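Local coordinates for alpha-1,3-glucanase (Streptomyces thermodiastaticus, PDB 7C7D), which probably hydrolyses alpha-1,3-linked glucans, as a thermostable family GH87 glucanase whose catalytic unit pairs a beta-sandwich with a beta-helix, at residues A[61-66]-A[86-91]; A[133-138]-A[167-172]; A[247-252]-A[271-276]; A[359-364]-A[386-391]. All blocks are in the same frame, centred on the assembly; numbering follows the deposited sequence.

Contact 1: residues A[61-66]-A[86-91]. With CA (calcium ion), chain C.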
loop_
_atom_site.group_PDB
_atom_site.type_symbol
_atom_site.label_atom_id
_atom_site.label_comp_id
_atom_site.label_asym_id
_atom_site.label_seq_id
_atom_site.Cartn_x
_atom_site.Cartn_y
_atom_site.Cartn_z
ATOM N N SER A 61 -14.428 -5.491 3.836
ATOM C CA SER A 61 -13.693 -5.782 5.056
ATOM C C SER A 61 -14.570 -5.540 6.274
ATOM O O SER A 61 -15.386 -4.615 6.295
ATOM C CB SER A 61 -12.446 -4.904 5.145
ATOM O OG SER A 61 -11.593 -5.130 4.039
ATOM N N VAL A 62 -14.399 -6.383 7.287
ATOM C CA VAL A 62 -15.053 -6.216 8.578
ATOM C C VAL A 62 -13.970 -6.246 9.646
ATOM O O VAL A 62 -13.233 -7.236 9.762
ATOM C CB VAL A 62 -16.098 -7.312 8.843
ATOM C CG1 VAL A 62 -16.765 -7.082 10.198
ATOM C CG2 VAL A 62 -17.136 -7.345 7.723
ATOM N N GLU A 63 -13.855 -5.164 10.410
ATOM C CA GLU A 63 -12.866 -5.118 11.474
ATOM C C GLU A 63 -13.228 -6.132 12.551
ATOM O O GLU A 63 -14.390 -6.262 12.943
ATOM C CB GLU A 63 -12.806 -3.719 12.082
ATOM C CG GLU A 63 -12.346 -2.626 11.125
ATOM C CD GLU A 63 -10.865 -2.695 10.791
ATOM O OE1 GLU A 63 -10.449 -1.925 9.903
ATOM O OE2 GLU A 63 -10.126 -3.493 11.407
ATOM N N ALA A 64 -12.222 -6.849 13.046
ATOM C CA ALA A 64 -12.491 -7.847 14.077
ATOM C C ALA A 64 -13.079 -7.209 15.327
ATOM O O ALA A 64 -13.926 -7.813 16.001
ATOM C CB ALA A 64 -11.210 -8.608 14.409
ATOM N N GLU A 65 -12.656 -5.988 15.643
ATOM C CA GLU A 65 -13.143 -5.287 16.818
ATOM C C GLU A 65 -14.606 -4.882 16.692
ATOM O O GLU A 65 -15.204 -4.490 17.696
ATOM C CB GLU A 65 -12.252 -4.073 17.107
ATOM C CG GLU A 65 -12.111 -3.083 15.937
ATOM C CD GLU A 65 -10.933 -3.371 14.999
ATOM O OE1 GLU A 65 -10.539 -4.543 14.843
ATOM O OE2 GLU A 65 -10.417 -2.411 14.385
ATOM N N SER A 66 -15.191 -4.975 15.498
ATOM C CA SER A 66 -16.613 -4.723 15.290
ATOM C C SER A 66 -17.443 -5.996 15.320
ATOM O O SER A 66 -18.668 -5.930 15.171
ATOM C CB SER A 66 -16.845 -3.995 13.958
ATOM O OG SER A 66 -16.824 -4.903 12.866
ATOM N N GLU A 86 -0.116 -1.226 14.348
ATOM C CA GLU A 86 -0.097 -1.758 12.992
ATOM C C GLU A 86 -1.414 -2.399 12.584
ATOM O O GLU A 86 -1.526 -2.890 11.459
ATOM C CB GLU A 86 1.051 -2.760 12.801
ATOM C CG GLU A 86 2.433 -2.123 12.670
ATOM C CD GLU A 86 3.469 -3.062 12.078
ATOM O OE1 GLU A 86 3.146 -4.244 11.862
ATOM O OE2 GLU A 86 4.609 -2.610 11.833
ATOM N N ALA A 87 -2.409 -2.420 13.464
ATOM C CA ALA A 87 -3.704 -2.981 13.116
ATOM C C ALA A 87 -4.551 -1.966 12.359
ATOM O O ALA A 87 -4.522 -0.768 12.651
ATOM C CB ALA A 87 -4.445 -3.399 14.385
ATOM N N SER A 88 -5.309 -2.455 11.379
ATOM C CA SER A 88 -6.354 -1.649 10.761
ATOM C C SER A 88 -7.275 -1.106 11.848
ATOM O O SER A 88 -7.729 -1.851 12.720
ATOM C CB SER A 88 -7.140 -2.537 9.795
ATOM O OG SER A 88 -8.044 -1.781 9.009
ATOM N N GLY A 89 -7.539 0.201 11.812
ATOM C CA GLY A 89 -8.314 0.819 12.870
ATOM C C GLY A 89 -7.598 0.954 14.192
ATOM O O GLY A 89 -8.218 1.381 15.173
ATOM N N ARG A 90 -6.318 0.587 14.256
ATOM C CA ARG A 90 -5.512 0.618 15.473
ATOM C C ARG A 90 -6.046 -0.312 16.551
ATOM O O ARG A 90 -5.712 -0.148 17.727
ATOM C CB ARG A 90 -5.314 2.038 16.019
ATOM C CG ARG A 90 -4.959 3.051 14.959
ATOM C CD ARG A 90 -3.695 2.674 14.170
ATOM N NE ARG A 90 -3.456 3.728 13.190
ATOM C CZ ARG A 90 -2.272 4.197 12.822
ATOM N NH1 ARG A 90 -1.149 3.668 13.300
ATOM N NH2 ARG A 90 -2.224 5.216 11.970
ATOM N N GLN A 91 -6.880 -1.277 16.162
ATOM C CA GLN A 91 -7.509 -2.193 17.100
ATOM C C GLN A 91 -7.561 -3.583 16.488
ATOM O O GLN A 91 -7.620 -3.739 15.268
ATOM C CB GLN A 91 -8.931 -1.756 17.450
ATOM C CG GLN A 91 -9.002 -0.426 18.151
ATOM C CD GLN A 91 -10.396 0.135 18.102
ATOM O OE1 GLN A 91 -11.217 -0.145 18.967
ATOM N NE2 GLN A 91 -10.683 0.916 17.065
HETATM CA CA CA C . -8.786 -3.939 13.216
#

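Contact 2: residues A[133-138]-A[167-172]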
loop_
_atom_site.group_PDB
_atom_site.type_symbol
_atom_site.label_atom_id
_atom_site.label_comp_id
_atom_site.label_asym_id
_atom_site.label_seq_id
_atom_site.Cartn_x
_atom_site.Cartn_y
_atom_site.Cartn_z
ATOM N N THR A 133 -21.363 -24.516 12.186
ATOM C CA THR A 133 -20.827 -25.783 11.707
ATOM C C THR A 133 -19.383 -25.584 11.269
ATOM O O THR A 133 -19.086 -24.678 10.482
ATOM C CB THR A 133 -21.661 -26.327 10.545
ATOM O OG1 THR A 133 -21.412 -25.549 9.369
ATOM C CG2 THR A 133 -23.138 -26.263 10.883
ATOM N N LYS A 134 -18.495 -26.433 11.780
ATOM C CA LYS A 134 -17.072 -26.306 11.497
ATOM C C LYS A 134 -16.785 -26.646 10.040
ATOM O O LYS A 134 -17.219 -27.687 9.536
ATOM C CB LYS A 134 -16.285 -27.241 12.414
ATOM C CG LYS A 134 -14.774 -27.130 12.297
ATOM C CD LYS A 134 -14.087 -28.129 13.219
ATOM C CE LYS A 134 -12.585 -28.168 12.984
ATOM N NZ LYS A 134 -12.230 -28.023 11.545
ATOM N N LEU A 135 -16.057 -25.762 9.359
ATOM C CA LEU A 135 -15.580 -26.076 8.021
ATOM C C LEU A 135 -14.458 -27.103 8.102
ATOM O O LEU A 135 -13.751 -27.204 9.106
ATOM C CB LEU A 135 -15.057 -24.821 7.327
ATOM C CG LEU A 135 -16.054 -23.697 7.044
ATOM C CD1 LEU A 135 -15.609 -22.915 5.820
ATOM C CD2 LEU A 135 -17.467 -24.241 6.853
ATOM N N ASP A 136 -14.287 -27.859 7.023
ATOM C CA ASP A 136 -13.316 -28.945 7.005
ATOM C C ASP A 136 -11.928 -28.500 6.581
ATOM O O ASP A 136 -11.104 -29.334 6.194
ATOM C CB ASP A 136 -13.792 -30.074 6.109
ATOM C CG ASP A 136 -13.943 -29.655 4.678
ATOM O OD1 ASP A 136 -13.833 -28.445 4.373
ATOM O OD2 ASP A 136 -14.172 -30.559 3.857
ATOM N N ARG A 137 -11.665 -27.205 6.609
ATOM C CA ARG A 137 -10.321 -26.694 6.439
ATOM C C ARG A 137 -10.163 -25.546 7.410
ATOM O O ARG A 137 -11.142 -24.973 7.895
ATOM C CB ARG A 137 -10.096 -26.157 5.038
ATOM C CG ARG A 137 -9.708 -27.156 4.002
ATOM C CD ARG A 137 -10.039 -26.634 2.606
ATOM N NE ARG A 137 -11.481 -26.586 2.328
ATOM C CZ ARG A 137 -12.355 -25.673 2.763
ATOM N NH1 ARG A 137 -11.981 -24.609 3.459
ATOM N NH2 ARG A 137 -13.629 -25.792 2.431
ATOM N N SER A 138 -8.916 -25.213 7.691
ATOM C CA SER A 138 -8.594 -24.140 8.612
ATOM C C SER A 138 -7.642 -23.174 7.929
ATOM O O SER A 138 -7.058 -23.478 6.884
ATOM C CB SER A 138 -7.943 -24.690 9.884
ATOM O OG SER A 138 -6.756 -25.388 9.562
ATOM N N LEU A 167 -8.545 -18.361 2.387
ATOM C CA LEU A 167 -9.165 -19.667 2.224
ATOM C C LEU A 167 -10.423 -19.505 1.387
ATOM O O LEU A 167 -11.235 -18.613 1.656
ATOM C CB LEU A 167 -9.539 -20.224 3.602
ATOM C CG LEU A 167 -9.946 -21.685 3.763
ATOM C CD1 LEU A 167 -9.014 -22.594 2.984
ATOM C CD2 LEU A 167 -9.951 -22.048 5.238
ATOM N N LEU A 168 -10.576 -20.353 0.375
ATOM C CA LEU A 168 -11.879 -20.514 -0.251
ATOM C C LEU A 168 -12.786 -21.246 0.729
ATOM O O LEU A 168 -12.381 -22.243 1.335
ATOM C CB LEU A 168 -11.752 -21.326 -1.542
ATOM C CG LEU A 168 -11.033 -20.657 -2.717
ATOM C CD1 LEU A 168 -10.712 -21.670 -3.809
ATOM C CD2 LEU A 168 -11.855 -19.508 -3.281
ATOM N N LEU A 169 -14.010 -20.746 0.904
ATOM C CA LEU A 169 -14.884 -21.330 1.918
ATOM C C LEU A 169 -15.474 -22.672 1.497
ATOM O O LEU A 169 -15.949 -23.416 2.361
ATOM C CB LEU A 169 -16.001 -20.356 2.295
ATOM C CG LEU A 169 -15.562 -19.072 3.003
ATOM C CD1 LEU A 169 -16.738 -18.118 3.150
ATOM C CD2 LEU A 169 -14.933 -19.370 4.356
ATOM N N GLY A 170 -15.449 -23.005 0.207
ATOM C CA GLY A 170 -16.177 -24.162 -0.278
ATOM C C GLY A 170 -17.679 -24.018 -0.207
ATOM O O GLY A 170 -18.401 -24.982 -0.491
ATOM N N ARG A 171 -18.156 -22.830 0.149
ATOM C CA ARG A 171 -19.549 -22.492 0.373
ATOM C C ARG A 171 -19.689 -21.057 -0.104
ATOM O O ARG A 171 -18.702 -20.323 -0.189
ATOM C CB ARG A 171 -19.849 -22.558 1.878
ATOM C CG ARG A 171 -21.294 -22.766 2.278
ATOM C CD ARG A 171 -21.497 -22.298 3.717
ATOM N NE ARG A 171 -22.792 -22.700 4.258
ATOM C CZ ARG A 171 -22.962 -23.595 5.228
ATOM N NH1 ARG A 171 -21.917 -24.190 5.790
ATOM N NH2 ARG A 171 -24.187 -23.892 5.640
ATOM N N ASP A 172 -20.907 -20.650 -0.426
ATOM C CA ASP A 172 -21.184 -19.239 -0.695
ATOM C C ASP A 172 -22.127 -18.687 0.370
ATOM O O ASP A 172 -23.349 -18.810 0.260
ATOM C CB ASP A 172 -21.668 -18.977 -2.119
ATOM C CG ASP A 172 -20.658 -19.403 -3.170
ATOM O OD1 ASP A 172 -20.358 -18.578 -4.058
ATOM O OD2 ASP A 172 -20.171 -20.554 -3.124
#

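Contact 3: residues A[247-252]-A[271-276]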
loop_
_atom_site.group_PDB
_atom_site.type_symbol
_atom_site.label_atom_id
_atom_site.label_comp_id
_atom_site.label_asym_id
_atom_site.label_seq_id
_atom_site.Cartn_x
_atom_site.Cartn_y
_atom_site.Cartn_z
ATOM N N TYR A 247 2.949 -23.881 -8.492
ATOM C CA TYR A 247 4.125 -23.979 -9.347
ATOM C C TYR A 247 5.299 -23.314 -8.660
ATOM O O TYR A 247 5.264 -22.111 -8.396
ATOM C CB TYR A 247 3.880 -23.278 -10.683
ATOM C CG TYR A 247 2.695 -23.813 -11.428
ATOM C CD1 TYR A 247 1.417 -23.325 -11.186
ATOM C CD2 TYR A 247 2.853 -24.815 -12.377
ATOM C CE1 TYR A 247 0.325 -23.824 -11.866
ATOM C CE2 TYR A 247 1.773 -25.317 -13.064
ATOM C CZ TYR A 247 0.508 -24.817 -12.808
ATOM O OH TYR A 247 -0.565 -25.323 -13.502
ATOM N N ARG A 248 6.347 -24.077 -8.395
ATOM C CA ARG A 248 7.576 -23.511 -7.859
ATOM C C ARG A 248 8.373 -22.903 -9.007
ATOM O O ARG A 248 8.654 -23.586 -9.998
ATOM C CB ARG A 248 8.391 -24.600 -7.165
ATOM C CG ARG A 248 9.730 -24.128 -6.615
ATOM C CD ARG A 248 10.206 -25.027 -5.481
ATOM N NE ARG A 248 10.620 -26.344 -5.957
ATOM C CZ ARG A 248 11.829 -26.622 -6.434
ATOM N NH1 ARG A 248 12.756 -25.675 -6.503
ATOM N NH2 ARG A 248 12.113 -27.851 -6.845
ATOM N N ILE A 249 8.718 -21.623 -8.886
ATOM C CA ILE A 249 9.540 -20.917 -9.868
ATOM C C ILE A 249 10.712 -20.303 -9.110
ATOM O O ILE A 249 10.572 -19.234 -8.507
ATOM C CB ILE A 249 8.748 -19.839 -10.622
ATOM C CG1 ILE A 249 7.534 -20.452 -11.325
ATOM C CG2 ILE A 249 9.646 -19.102 -11.612
ATOM C CD1 ILE A 249 7.875 -21.169 -12.607
ATOM N N THR A 250 11.869 -20.971 -9.120
ATOM C CA THR A 250 13.044 -20.361 -8.510
ATOM C C THR A 250 13.379 -19.052 -9.206
ATOM O O THR A 250 13.724 -18.062 -8.551
ATOM C CB THR A 250 14.243 -21.310 -8.546
ATOM O OG1 THR A 250 14.509 -21.707 -9.898
ATOM C CG2 THR A 250 13.976 -22.532 -7.699
ATOM N N GLY A 251 13.252 -19.020 -10.531
ATOM C CA GLY A 251 13.370 -17.790 -11.275
ATOM C C GLY A 251 14.811 -17.347 -11.427
ATOM O O GLY A 251 15.745 -18.030 -10.992
ATOM N N PRO A 252 15.025 -16.182 -12.052
ATOM C CA PRO A 252 13.982 -15.323 -12.608
ATOM C C PRO A 252 13.680 -15.686 -14.048
ATOM O O PRO A 252 14.483 -16.329 -14.727
ATOM C CB PRO A 252 14.647 -13.954 -12.588
ATOM C CG PRO A 252 16.090 -14.255 -12.888
ATOM C CD PRO A 252 16.371 -15.610 -12.256
ATOM N N VAL A 271 1.737 -19.319 -8.343
ATOM C CA VAL A 271 3.181 -19.425 -8.520
ATOM C C VAL A 271 3.845 -19.111 -7.189
ATOM O O VAL A 271 3.529 -18.097 -6.548
ATOM C CB VAL A 271 3.666 -18.452 -9.609
ATOM C CG1 VAL A 271 5.184 -18.284 -9.551
ATOM C CG2 VAL A 271 3.195 -18.894 -10.993
ATOM N N HIS A 272 4.772 -19.976 -6.777
ATOM C CA HIS A 272 5.565 -19.782 -5.568
ATOM C C HIS A 272 6.951 -19.349 -6.019
ATOM O O HIS A 272 7.737 -20.157 -6.521
ATOM C CB HIS A 272 5.596 -21.062 -4.743
ATOM C CG HIS A 272 4.241 -21.478 -4.265
ATOM N ND1 HIS A 272 3.697 -21.032 -3.079
ATOM C CD2 HIS A 272 3.290 -22.248 -4.847
ATOM C CE1 HIS A 272 2.486 -21.540 -2.933
ATOM N NE2 HIS A 272 2.214 -22.280 -3.992
ATOM N N SER A 273 7.233 -18.057 -5.878
ATOM C CA SER A 273 8.496 -17.503 -6.333
ATOM C C SER A 273 8.808 -16.259 -5.529
ATOM O O SER A 273 7.906 -15.477 -5.212
ATOM C CB SER A 273 8.415 -17.113 -7.808
ATOM O OG SER A 273 9.663 -16.640 -8.267
ATOM N N SER A 274 10.091 -16.084 -5.215
ATOM C CA SER A 274 10.591 -14.867 -4.599
ATOM C C SER A 274 11.431 -14.041 -5.564
ATOM O O SER A 274 12.113 -13.109 -5.134
ATOM C CB SER A 274 11.385 -15.205 -3.332
ATOM O OG SER A 274 10.565 -15.870 -2.384
ATOM N N HIS A 275 11.397 -14.361 -6.859
ATOM C CA HIS A 275 12.226 -13.693 -7.859
ATOM C C HIS A 275 11.643 -14.027 -9.224
ATOM O O HIS A 275 12.250 -14.763 -10.005
ATOM C CB HIS A 275 13.667 -14.206 -7.740
ATOM C CG HIS A 275 14.669 -13.441 -8.546
ATOM N ND1 HIS A 275 15.839 -14.011 -8.994
ATOM C CD2 HIS A 275 14.695 -12.152 -8.963
ATOM C CE1 HIS A 275 16.542 -13.111 -9.657
ATOM N NE2 HIS A 275 15.871 -11.972 -9.652
ATOM N N PHE A 276 10.445 -13.517 -9.511
ATOM C CA PHE A 276 9.650 -14.066 -10.604
ATOM C C PHE A 276 10.096 -13.552 -11.971
ATOM O O PHE A 276 10.508 -14.338 -12.832
ATOM C CB PHE A 276 8.161 -13.816 -10.350
ATOM C CG PHE A 276 7.264 -14.371 -11.414
ATOM C CD1 PHE A 276 7.209 -15.734 -11.659
ATOM C CD2 PHE A 276 6.485 -13.526 -12.181
ATOM C CE1 PHE A 276 6.378 -16.243 -12.640
ATOM C CE2 PHE A 276 5.655 -14.026 -13.166
ATOM C CZ PHE A 276 5.600 -15.387 -13.398
HETATM O O HOH W 1 12.360 -17.690 -6.076
#

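Contact 4: residues A[359-364]-A[386-391]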
loop_
_atom_site.group_PDB
_atom_site.type_symbol
_atom_site.label_atom_id
_atom_site.label_comp_id
_atom_site.label_asym_id
_atom_site.label_seq_id
_atom_site.Cartn_x
_atom_site.Cartn_y
_atom_site.Cartn_z
ATOM N N GLY A 359 12.004 5.705 -11.777
ATOM C CA GLY A 359 12.557 6.451 -12.898
ATOM C C GLY A 359 12.058 5.965 -14.241
ATOM O O GLY A 359 11.696 4.802 -14.429
ATOM N N THR A 360 12.012 6.898 -15.194
ATOM C CA THR A 360 11.813 6.624 -16.612
ATOM C C THR A 360 10.381 6.223 -16.958
ATOM O O THR A 360 10.099 5.955 -18.129
ATOM C CB THR A 360 12.809 5.578 -17.153
ATOM O OG1 THR A 360 14.092 5.781 -16.548
ATOM C CG2 THR A 360 12.960 5.668 -18.671
ATOM N N ALA A 361 9.469 6.171 -15.988
ATOM C CA ALA A 361 8.113 5.713 -16.257
ATOM C C ALA A 361 7.346 6.780 -17.027
ATOM O O ALA A 361 7.357 7.955 -16.651
ATOM C CB ALA A 361 7.398 5.399 -14.944
ATOM N N LYS A 362 6.661 6.369 -18.092
ATOM C CA LYS A 362 5.941 7.294 -18.959
ATOM C C LYS A 362 4.502 6.826 -19.089
ATOM O O LYS A 362 4.247 5.729 -19.597
ATOM C CB LYS A 362 6.604 7.376 -20.337
ATOM C CG LYS A 362 8.000 7.967 -20.298
ATOM C CD LYS A 362 8.619 8.026 -21.682
ATOM C CE LYS A 362 10.081 8.428 -21.611
ATOM N NZ LYS A 362 10.792 7.628 -20.576
ATOM N N ASN A 363 3.566 7.660 -18.635
ATOM C CA ASN A 363 2.140 7.364 -18.744
ATOM C C ASN A 363 1.772 6.016 -18.131
ATOM O O ASN A 363 0.947 5.276 -18.674
ATOM C CB ASN A 363 1.627 7.470 -20.183
ATOM C CG ASN A 363 0.114 7.475 -20.241
ATOM O OD1 ASN A 363 -0.541 8.052 -19.368
ATOM N ND2 ASN A 363 -0.452 6.791 -21.232
ATOM N N VAL A 364 2.361 5.703 -16.977
ATOM C CA VAL A 364 1.989 4.494 -16.248
ATOM C C VAL A 364 0.758 4.799 -15.407
ATOM O O VAL A 364 0.689 5.845 -14.755
ATOM C CB VAL A 364 3.151 4.008 -15.366
ATOM C CG1 VAL A 364 2.707 2.822 -14.510
ATOM C CG2 VAL A 364 4.357 3.655 -16.223
ATOM N N ALA A 386 15.731 9.382 -14.825
ATOM C CA ALA A 386 14.883 10.100 -15.761
ATOM C C ALA A 386 13.557 10.333 -15.062
ATOM O O ALA A 386 13.127 9.490 -14.267
ATOM C CB ALA A 386 14.646 9.289 -17.042
ATOM N N PRO A 387 12.892 11.452 -15.321
ATOM C CA PRO A 387 11.651 11.739 -14.594
ATOM C C PRO A 387 10.540 10.762 -14.951
ATOM O O PRO A 387 10.311 10.449 -16.120
ATOM C CB PRO A 387 11.298 13.164 -15.041
ATOM C CG PRO A 387 11.999 13.331 -16.358
ATOM C CD PRO A 387 13.270 12.542 -16.239
ATOM N N ASP A 388 9.838 10.280 -13.930
ATOM C CA ASP A 388 8.527 9.708 -14.184
ATOM C C ASP A 388 7.649 10.841 -14.699
ATOM O O ASP A 388 7.634 11.932 -14.125
ATOM C CB ASP A 388 7.932 9.160 -12.894
ATOM C CG ASP A 388 8.696 7.964 -12.328
ATOM O OD1 ASP A 388 9.469 7.296 -13.046
ATOM O OD2 ASP A 388 8.494 7.691 -11.127
ATOM N N THR A 389 6.936 10.603 -15.798
ATOM C CA THR A 389 6.209 11.660 -16.486
ATOM C C THR A 389 4.808 11.179 -16.830
ATOM O O THR A 389 4.642 10.079 -17.367
ATOM C CB THR A 389 6.960 12.055 -17.760
ATOM O OG1 THR A 389 8.285 12.484 -17.417
ATOM C CG2 THR A 389 6.238 13.179 -18.473
ATOM N N ASP A 390 3.802 12.005 -16.523
ATOM C CA ASP A 390 2.416 11.706 -16.884
ATOM C C ASP A 390 1.931 10.394 -16.283
ATOM O O ASP A 390 1.109 9.699 -16.878
ATOM C CB ASP A 390 2.199 11.718 -18.401
ATOM C CG ASP A 390 2.500 13.055 -19.009
ATOM O OD1 ASP A 390 1.921 14.057 -18.547
ATOM O OD2 ASP A 390 3.318 13.103 -19.946
ATOM N N CYS A 391 2.430 10.043 -15.100
ATOM C CA CYS A 391 2.009 8.828 -14.423
ATOM C C CYS A 391 0.929 9.158 -13.407
ATOM O O CYS A 391 0.866 10.275 -12.879
ATOM C CB CYS A 391 3.192 8.161 -13.716
ATOM S SG CYS A 391 4.498 7.612 -14.831
HETATM O O HOH W 2 11.107 9.600 -18.496
#

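Contact 1: residues A[61-66]-A[86-91]
Glu-63 and Glu-65 face Ser-88 and Gln-91 across a calcium ion that draws ligands from both segments. Glu-65 grips it with both carboxylate oxygens, its OE1 and OE2 each 2.5 Å from the calcium. Glu-63 OE2 lies 2.3 Å from the calcium. The other segment offers backbone: the carbonyl oxygens of Ser-88 and Gln-91 are each 2.4 Å from the metal. Asp-191, on strand 188-196, supplies the last two of seven coordinating oxygens, its carbonyl O and OD1.

In the second shell, Ser-88 OG donates to the syn lone pair of Glu-63 OE1 at 2.6 Å. The serine OG stands anti to its own backbone N (chi1 -171°), which puts the hydroxyl at the carboxylate oxygen not bound to calcium. An alanine here would keep the carbonyl ligand but would probably leave Glu-63 OE1 without this mate and the carboxylate freer to turn about its metal bond. Gln-91 NE2 donates back to Gly-89 O, and a side chain on Gly-89 would run into Glu-65 OE2. Further out, Gly-89 N and Arg-90 NE both bind the carboxylate of Asp-424, which lies just past beta-helix strand 415-423.

Three carboxylates around one divalent ion probably leave the site net negative. The calcium would probably offset repulsion between the acids, consistent with a structural ion that ties this loop to the strand.

Contact 2: residues A[133-138]-A[167-172]
Leu-135 and Leu-169 meet methyl to methyl where two sheets of the N-terminal beta-sandwich come together. Strand 133-142 is an edge strand of a five-stranded antiparallel sheet, pairing Leu-135 with Val-128, while strand 163-169 belongs to the other sheet, with Leu-169 bonded to Asn-110. Leu-135 CD1 lies 3.9 Å from Leu-169 CD2 and also reaches Leu-169 O at 3.5 Å. This buried pair is the close-packed part. Next to it Leu-167 bridges to the arginine: its CG and CD1 each lie 3.6 Å from Arg-137 NH1, and CD2 reaches the Ser-138 carbonyl.

Toward solvent the contact becomes polar and slack. The Arg-137 guanidinium comes up against the backbone of the opposite strand end. Leu-169 O sits at the edge of the group, near its plane, where it takes a weak hydrogen bond from Arg-137 NH2 at 3.3 Å. Leu-168 O lies over one face, close to NH1 but badly angled for a bond. Asp-136 OD1 is well out of the guanidinium plane, so its salt bridge to NH2 rests on charge alone. Farther along, the extended Arg-171 only brings NH1 to 3.9 Å from Thr-133 OG1, a hydroxyl already bonded to Val-130 O.

Leucine packing therefore appears to hold the sheets together here, with the arginine probably adding a weak, mainly electrostatic tie to the carbonyls.

Contact 3: residues A[247-252]-A[271-276]
Pro-252 packs over one face of the His-275 imidazole, where two neighbouring turns of the parallel beta-helix expected of a pectate lyase-like domain leave their paired strands. Pro-252 CB stands over the centre of the His-275 ring, 3.7 Å from its centroid and 13° off the normal, a CH-pi contact. The two side chains lie side by side and point the same way, so CG also comes to CE1 of His-275. His-275 NE2 is hydrogen-bonded to Asp-278. The second imidazole, that of His-272, is met differently: Tyr-247 N lies at its edge, near the ring plane, while NE2 is held by Asp-246. Ile-249 CG2 approaches Phe-276 CD1 obliquely to the ring, while Ile-249 CG1 packs on Val-271 CG1 at 3.7 Å.

Strands 245-248 and 269-272 pair in parallel, Tyr-247 beside Val-271 and Arg-248 beside His-272. Two straight backbone bonds join them: His-272 N to Tyr-247 O at 2.7 Å, and Ile-249 N to His-272 O at 3.0 Å. On the Tyr-247 side of the sheet, Val-271 packs inward against Phe-228 of helix 225-234, which lies by this first end of the solenoid.

Past the strands, pairing passes to a side chain. Ser-273 has OG anti to its own backbone N (chi1 -177°) and donates to Ile-249 O at 2.8 Å. The same OG accepts from His-275 N, an ST turn. A water links Thr-250 O to Ser-274 N. The peptide before Pro-252 is cis, and His-275 O comes to 3.2 Å from Pro-252 CA in a CA-H...O contact.

Contact 4: residues A[359-364]-A[386-391]
Thr-360 and Ala-386 open a run of backbone hydrogen bonds between two successive turns. Thr-360 N donates to Ala-386 O from above the carbonyl plane at 3.0 Å. Further along, Thr-389 N meets Ala-361 O at 2.8 Å, and Asn-363 N meets Thr-389 O at 2.9 Å, both nearly in line with the carbonyl. Lys-362 and Thr-389 form a single bridge.

Side chains add to this. Asp-388 OD1 takes the N-H of Ala-361 at 3.1 Å, on its anti side and 27° out of the carboxylate plane. An alanine in place of Asp-388 would probably leave the buried Ala-361 N without its acceptor. Cys-391 SG accepts a long bond from Val-364 N, 3.6 Å, while touching Ala-361 CB at the same distance; its chi1 of -63° places SG beside both Ala-361 and Val-364.

Weaker CA-H...O contacts fill in, among them Asn-363 CA to Asp-390 O at 3.2 Å. Asn-363 is held beyond the pair by Arg-392 and Asp-339.

Stacked bends of this kind, between strands 355-357 and 365-372 on one turn and 379-382 and 392-394 on the next, belong to the parallel beta-helix.

The four contacts follow one another along the chain and none touches another. Contacts 1 and 2 sit in the N-terminal beta-sandwich, centres 22 Å and nearest atoms about 12 Å apart; only contact 1 holds calcium. Contacts 3 and 4 belong to the beta-helix, 28 Å between centres, contact 3 near its first turns and contact 4 farther along. Contact 2 comes within about 13 Å of contact 3 by nearest atoms, whereas the centre of contact 2 is about 44 Å from that of contact 4, across the chain's centre. Contact 1 lies 36 Å from contact 4 centre to centre, nearest atoms about 25 Å apart, so the metal is remote from those turns.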